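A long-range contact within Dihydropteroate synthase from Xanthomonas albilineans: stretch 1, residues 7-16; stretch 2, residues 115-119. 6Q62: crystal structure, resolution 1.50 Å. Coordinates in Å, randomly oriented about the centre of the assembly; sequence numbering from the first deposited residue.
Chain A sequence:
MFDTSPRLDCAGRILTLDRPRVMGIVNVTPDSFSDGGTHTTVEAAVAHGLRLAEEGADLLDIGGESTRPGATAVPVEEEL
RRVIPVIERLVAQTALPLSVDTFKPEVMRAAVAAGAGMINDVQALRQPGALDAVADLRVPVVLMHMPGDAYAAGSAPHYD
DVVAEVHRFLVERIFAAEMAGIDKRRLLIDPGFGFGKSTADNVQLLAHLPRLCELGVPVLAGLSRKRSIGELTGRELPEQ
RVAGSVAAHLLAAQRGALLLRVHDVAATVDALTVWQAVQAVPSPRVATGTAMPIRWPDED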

ATOM      1  N   ARG A   7       4.407 -24.731   8.648  1.00 30.55           N
ATOM      2  CA  ARG A   7       5.715 -25.015   8.080  1.00 29.64           C
ATOM      3  C   ARG A   7       5.437 -25.938   6.894  1.00 30.38           C
ATOM      4  O   ARG A   7       5.113 -27.113   7.094  1.00 31.97           O
ATOM      5  CB  ARG A   7       6.577 -25.698   9.146  1.00 30.59           C
ATOM      6  CG  ARG A   7       8.005 -25.911   8.736  1.00 43.65           C
ATOM      7  CD  ARG A   7       8.757 -26.723   9.766  1.00 55.75           C
ATOM      8  NE  ARG A   7      10.144 -26.940   9.357  1.00 62.93           N
ATOM      9  CZ  ARG A   7      10.553 -27.932   8.569  1.00 74.51           C
ATOM     10  NH1 ARG A   7       9.684 -28.824   8.104  1.00 58.16           N
ATOM     11  NH2 ARG A   7      11.833 -28.037   8.237  1.00 59.67           N
ATOM     12  N   LEU A   8       5.478 -25.388   5.670  1.00 21.79           N
ATOM     13  CA  LEU A   8       5.172 -26.181   4.478  1.00 19.08           C
ATOM     14  C   LEU A   8       6.436 -26.699   3.853  1.00 19.41           C
ATOM     15  O   LEU A   8       7.296 -25.915   3.436  1.00 19.66           O
ATOM     16  CB  LEU A   8       4.354 -25.382   3.441  1.00 18.44           C
ATOM     17  CG  LEU A   8       2.965 -24.911   3.842  1.00 23.13           C
ATOM     18  CD1 LEU A   8       2.466 -23.879   2.860  1.00 23.40           C
ATOM     19  CD2 LEU A   8       1.975 -26.061   3.896  1.00 24.06           C
ATOM     20  N   ASP A   9       6.538 -28.024   3.759  1.00 15.07           N
ATOM     21  CA  ASP A   9       7.683 -28.650   3.136  1.00 14.61           C
ATOM     22  C   ASP A   9       7.357 -28.816   1.647  1.00 17.15           C
ATOM     23  O   ASP A   9       6.589 -29.702   1.264  1.00 16.80           O
ATOM     24  CB  ASP A   9       7.964 -30.015   3.816  1.00 16.92           C
ATOM     25  CG  ASP A   9       9.217 -30.718   3.346  1.00 28.53           C
ATOM     26  OD1 ASP A   9       9.743 -30.343   2.280  1.00 25.56           O
ATOM     27  OD2 ASP A   9       9.679 -31.643   4.052  1.00 37.69           O
ATOM     28  N   CYS A  10       7.905 -27.926   0.825  1.00 13.48           N
ATOM     29  CA  CYS A  10       7.678 -27.923  -0.622  1.00 13.11           C
ATOM     30  C   CYS A  10       8.805 -28.675  -1.322  1.00 17.15           C
ATOM     31  O   CYS A  10       9.733 -28.072  -1.869  1.00 14.30           O
ATOM     32  CB  CYS A  10       7.529 -26.486  -1.132  1.00 12.81           C
ATOM     33  SG  CYS A  10       6.251 -25.535  -0.274  1.00 16.33           S
ATOM     34  N   ALA A  11       8.712 -30.027  -1.284  1.00 18.61           N
ATOM     35  CA  ALA A  11       9.697 -30.950  -1.858  1.00 18.83           C
ATOM     36  C   ALA A  11      11.118 -30.639  -1.369  1.00 19.78           C
ATOM     37  O   ALA A  11      12.047 -30.521  -2.170  1.00 20.31           O
ATOM     38  CB  ALA A  11       9.618 -30.944  -3.391  1.00 19.76           C
ATOM     39  N   GLY A  12      11.246 -30.412  -0.066  1.00 17.59           N
ATOM     40  CA  GLY A  12      12.538 -30.120   0.551  1.00 17.74           C
ATOM     41  C   GLY A  12      12.830 -28.652   0.769  1.00 23.59           C
ATOM     42  O   GLY A  12      13.736 -28.324   1.548  1.00 23.88           O
ATOM     43  N   ARG A  13      12.065 -27.746   0.086  1.00 17.82           N
ATOM     44  CA  ARG A  13      12.216 -26.289   0.246  1.00 16.59           C
ATOM     45  C   ARG A  13      11.148 -25.845   1.203  1.00 19.33           C
ATOM     46  O   ARG A  13       9.952 -26.040   0.944  1.00 16.53           O
ATOM     47  CB  ARG A  13      12.103 -25.570  -1.103  1.00 17.43           C
ATOM     48  CG  ARG A  13      13.265 -25.926  -1.983  1.00 18.78           C
ATOM     49  CD  ARG A  13      13.224 -25.272  -3.327  1.00 19.13           C
ATOM     50  NE  ARG A  13      14.352 -25.760  -4.099  1.00 18.66           N
ATOM     51  CZ  ARG A  13      14.793 -25.227  -5.230  1.00 26.00           C
ATOM     52  NH1 ARG A  13      14.201 -24.154  -5.744  1.00 16.60           N
ATOM     53  NH2 ARG A  13      15.835 -25.752  -5.850  1.00 14.48           N
ATOM     54  N   ILE A  14      11.575 -25.305   2.344  1.00 16.88           N
ATOM     55  CA  ILE A  14      10.663 -24.948   3.424  1.00 17.52           C
ATOM     56  C   ILE A  14      10.092 -23.557   3.287  1.00 20.24           C
ATOM     57  O   ILE A  14      10.837 -22.589   3.162  1.00 19.84           O
ATOM     58  CB  ILE A  14      11.314 -25.162   4.818  1.00 21.16           C
ATOM     59  CG1 ILE A  14      12.081 -26.526   4.910  1.00 22.30           C
ATOM     60  CG2 ILE A  14      10.277 -25.001   5.943  1.00 22.14           C
ATOM     61  CD1 ILE A  14      11.252 -27.848   4.633  1.00 28.87           C
ATOM     62  N   LEU A  15       8.761 -23.472   3.330  1.00 15.40           N
ATOM     63  CA  LEU A  15       8.024 -22.215   3.312  1.00 15.29           C
ATOM     64  C   LEU A  15       7.438 -22.063   4.725  1.00 18.39           C
ATOM     65  O   LEU A  15       6.536 -22.817   5.100  1.00 19.51           O
ATOM     66  CB  LEU A  15       6.901 -22.278   2.252  1.00 15.48           C
ATOM     67  CG  LEU A  15       6.020 -21.038   2.110  1.00 20.28           C
ATOM     68  CD1 LEU A  15       6.844 -19.832   1.621  1.00 21.28           C
ATOM     69  CD2 LEU A  15       4.832 -21.307   1.175  1.00 20.32           C
ATOM     70  N   THR A  16       7.961 -21.112   5.510  1.00 16.45           N
ATOM     71  CA  THR A  16       7.496 -20.886   6.882  1.00 16.44           C
ATOM     72  C   THR A  16       6.488 -19.748   6.914  1.00 18.63           C
ATOM     73  O   THR A  16       6.833 -18.618   6.563  1.00 18.46           O
ATOM     74  CB  THR A  16       8.689 -20.647   7.830  1.00 28.11           C
ATOM     75  OG1 THR A  16       9.669 -21.660   7.591  1.00 28.40           O
ATOM     76  CG2 THR A  16       8.263 -20.644   9.306  1.00 26.22           C
TER
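Stretch 2 (115-119) GAGMI

Stretch 1 is a β-hairpin. Its two strands, residues 7-10 and 13-16, are joined by a type I' turn from Cys10 to Arg13, and the pairing is regular: Leu8 N donates to Leu15 O at 2.8 Å and Leu15 N to Leu8 O at 2.9 Å, while Cys10 N reaches Arg13 O at 2.8 Å and Arg13 N returns to Cys10 O at 3.1 Å. The turn is further secured by the side chain of Asp9, whose OD1 accepts a hydrogen bond from Gly12 N at 2.8 Å. Gly12 has a phi/psi of 97/-16, where a CB would be jammed against the carbonyl oxygen of the preceding residue.

Stretch 2 approaches this hairpin from more than a hundred residues further along the chain. It begins at Gly115, the first residue to leave a helix, which closes with a Schellman motif at a phi of 128°. The chain then extends through Ala116, passes through Gly117 at -117/6, and straightens again at Met118 (-161/152), and Ile119 lies in a strand that continues further along the chain. The segment does not pair with the hairpin: no hydrogen bond links the two stretches, and the 217 Å² buried between them comes from close packing.

Gly117 and Met118 cover the most surface in stretch 2, 53 Å² each, and Cys10 contributes 44 Å² from the hairpin. The backbones come nearest at Cys10 and Gly117, whose CA atoms are 4.1 Å apart. Here Gly117 O lies 3.2 Å from Cys10 CA in a CA-H...O contact with an angle of 126° at the hydrogen. This carbonyl oxygen is buried by the contact and has no conventional partner anywhere in the model, so the CA-H group offers it a modest polar neighbour. The absence of a side chain at Gly117 is what permits so close an approach, since an ideal CB would point toward the hairpin and lie 2.5 Å from Cys10 O, a clash. Beside this point Ala11, at the turn, directs its methyl toward stretch 2, with its CB 3.7 Å from Gly117 CA and 4.1 Å from Ala116 O. Ala116 itself turns its CB away and presents backbone to the hairpin.

Met118 carries the contact along the hairpin. Its CA-to-CB bond points sideways, but with chi1 and chi2 both t and chi3 m the end of the side chain comes nearer, and its terminal methyl reaches residues of both strands. Met118 CE lies 3.8 Å from Cys10 SG, 4.0 Å from Leu15 CD2 and 4.2 Å from Leu8 CD1. Leu8 and Leu15, which exchange backbone hydrogen bonds across the hairpin, both direct their CA-to-CB bonds toward stretch 2, and all three partners of the methyl are buried. The interface therefore combines a tight backbone approach at Gly117 with an apolar cluster around the end of Met118. Beyond it, Ile119 is out of reach of the hairpin.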

ATOM      1  N   GLY A 115      10.582 -30.843 -10.465  1.00 14.51           N
ATOM      2  CA  GLY A 115      11.075 -30.014  -9.371  1.00 15.13           C
ATOM      3  C   GLY A 115      10.088 -29.133  -8.640  1.00 17.94           C
ATOM      4  O   GLY A 115      10.485 -28.468  -7.677  1.00 18.48           O
ATOM      5  N   ALA A 116       8.803 -29.090  -9.081  1.00 11.93           N
ATOM      6  CA  ALA A 116       7.804 -28.296  -8.383  1.00 11.16           C
ATOM      7  C   ALA A 116       7.574 -28.907  -7.001  1.00 13.81           C
ATOM      8  O   ALA A 116       7.645 -30.131  -6.854  1.00 14.17           O
ATOM      9  CB  ALA A 116       6.500 -28.258  -9.165  1.00 12.50           C
ATOM     10  N   GLY A 117       7.329 -28.048  -6.011  1.00 10.66           N
ATOM     11  CA  GLY A 117       7.123 -28.441  -4.623  1.00  9.79           C
ATOM     12  C   GLY A 117       5.759 -28.135  -4.062  1.00 13.05           C
ATOM     13  O   GLY A 117       5.521 -28.355  -2.877  1.00 13.91           O
ATOM     14  N   MET A 118       4.846 -27.656  -4.901  1.00  9.59           N
ATOM     15  CA  MET A 118       3.503 -27.279  -4.452  1.00  8.93           C
ATOM     16  C   MET A 118       2.640 -27.253  -5.690  1.00 11.19           C
ATOM     17  O   MET A 118       3.144 -26.980  -6.788  1.00 10.99           O
ATOM     18  CB  MET A 118       3.525 -25.874  -3.761  1.00 10.55           C
ATOM     19  CG  MET A 118       2.137 -25.288  -3.484  1.00 12.03           C
ATOM     20  SD  MET A 118       2.201 -23.590  -2.802  1.00 17.53           S
ATOM     21  CE  MET A 118       2.998 -23.912  -1.260  1.00 15.83           C
ATOM     22  N   ILE A 119       1.356 -27.498  -5.510  1.00  9.78           N
ATOM     23  CA  ILE A 119       0.366 -27.468  -6.589  1.00  8.13           C
ATOM     24  C   ILE A 119      -0.640 -26.410  -6.230  1.00 11.53           C
ATOM     25  O   ILE A 119      -1.149 -26.389  -5.110  1.00 12.92           O
ATOM     26  CB  ILE A 119      -0.296 -28.866  -6.800  1.00 10.44           C
ATOM     27  CG1 ILE A 119       0.768 -29.859  -7.330  1.00  9.02           C
ATOM     28  CG2 ILE A 119      -1.499 -28.793  -7.781  1.00 10.54           C
ATOM     29  CD1 ILE A 119       0.472 -31.325  -7.073  1.00 18.98           C
TER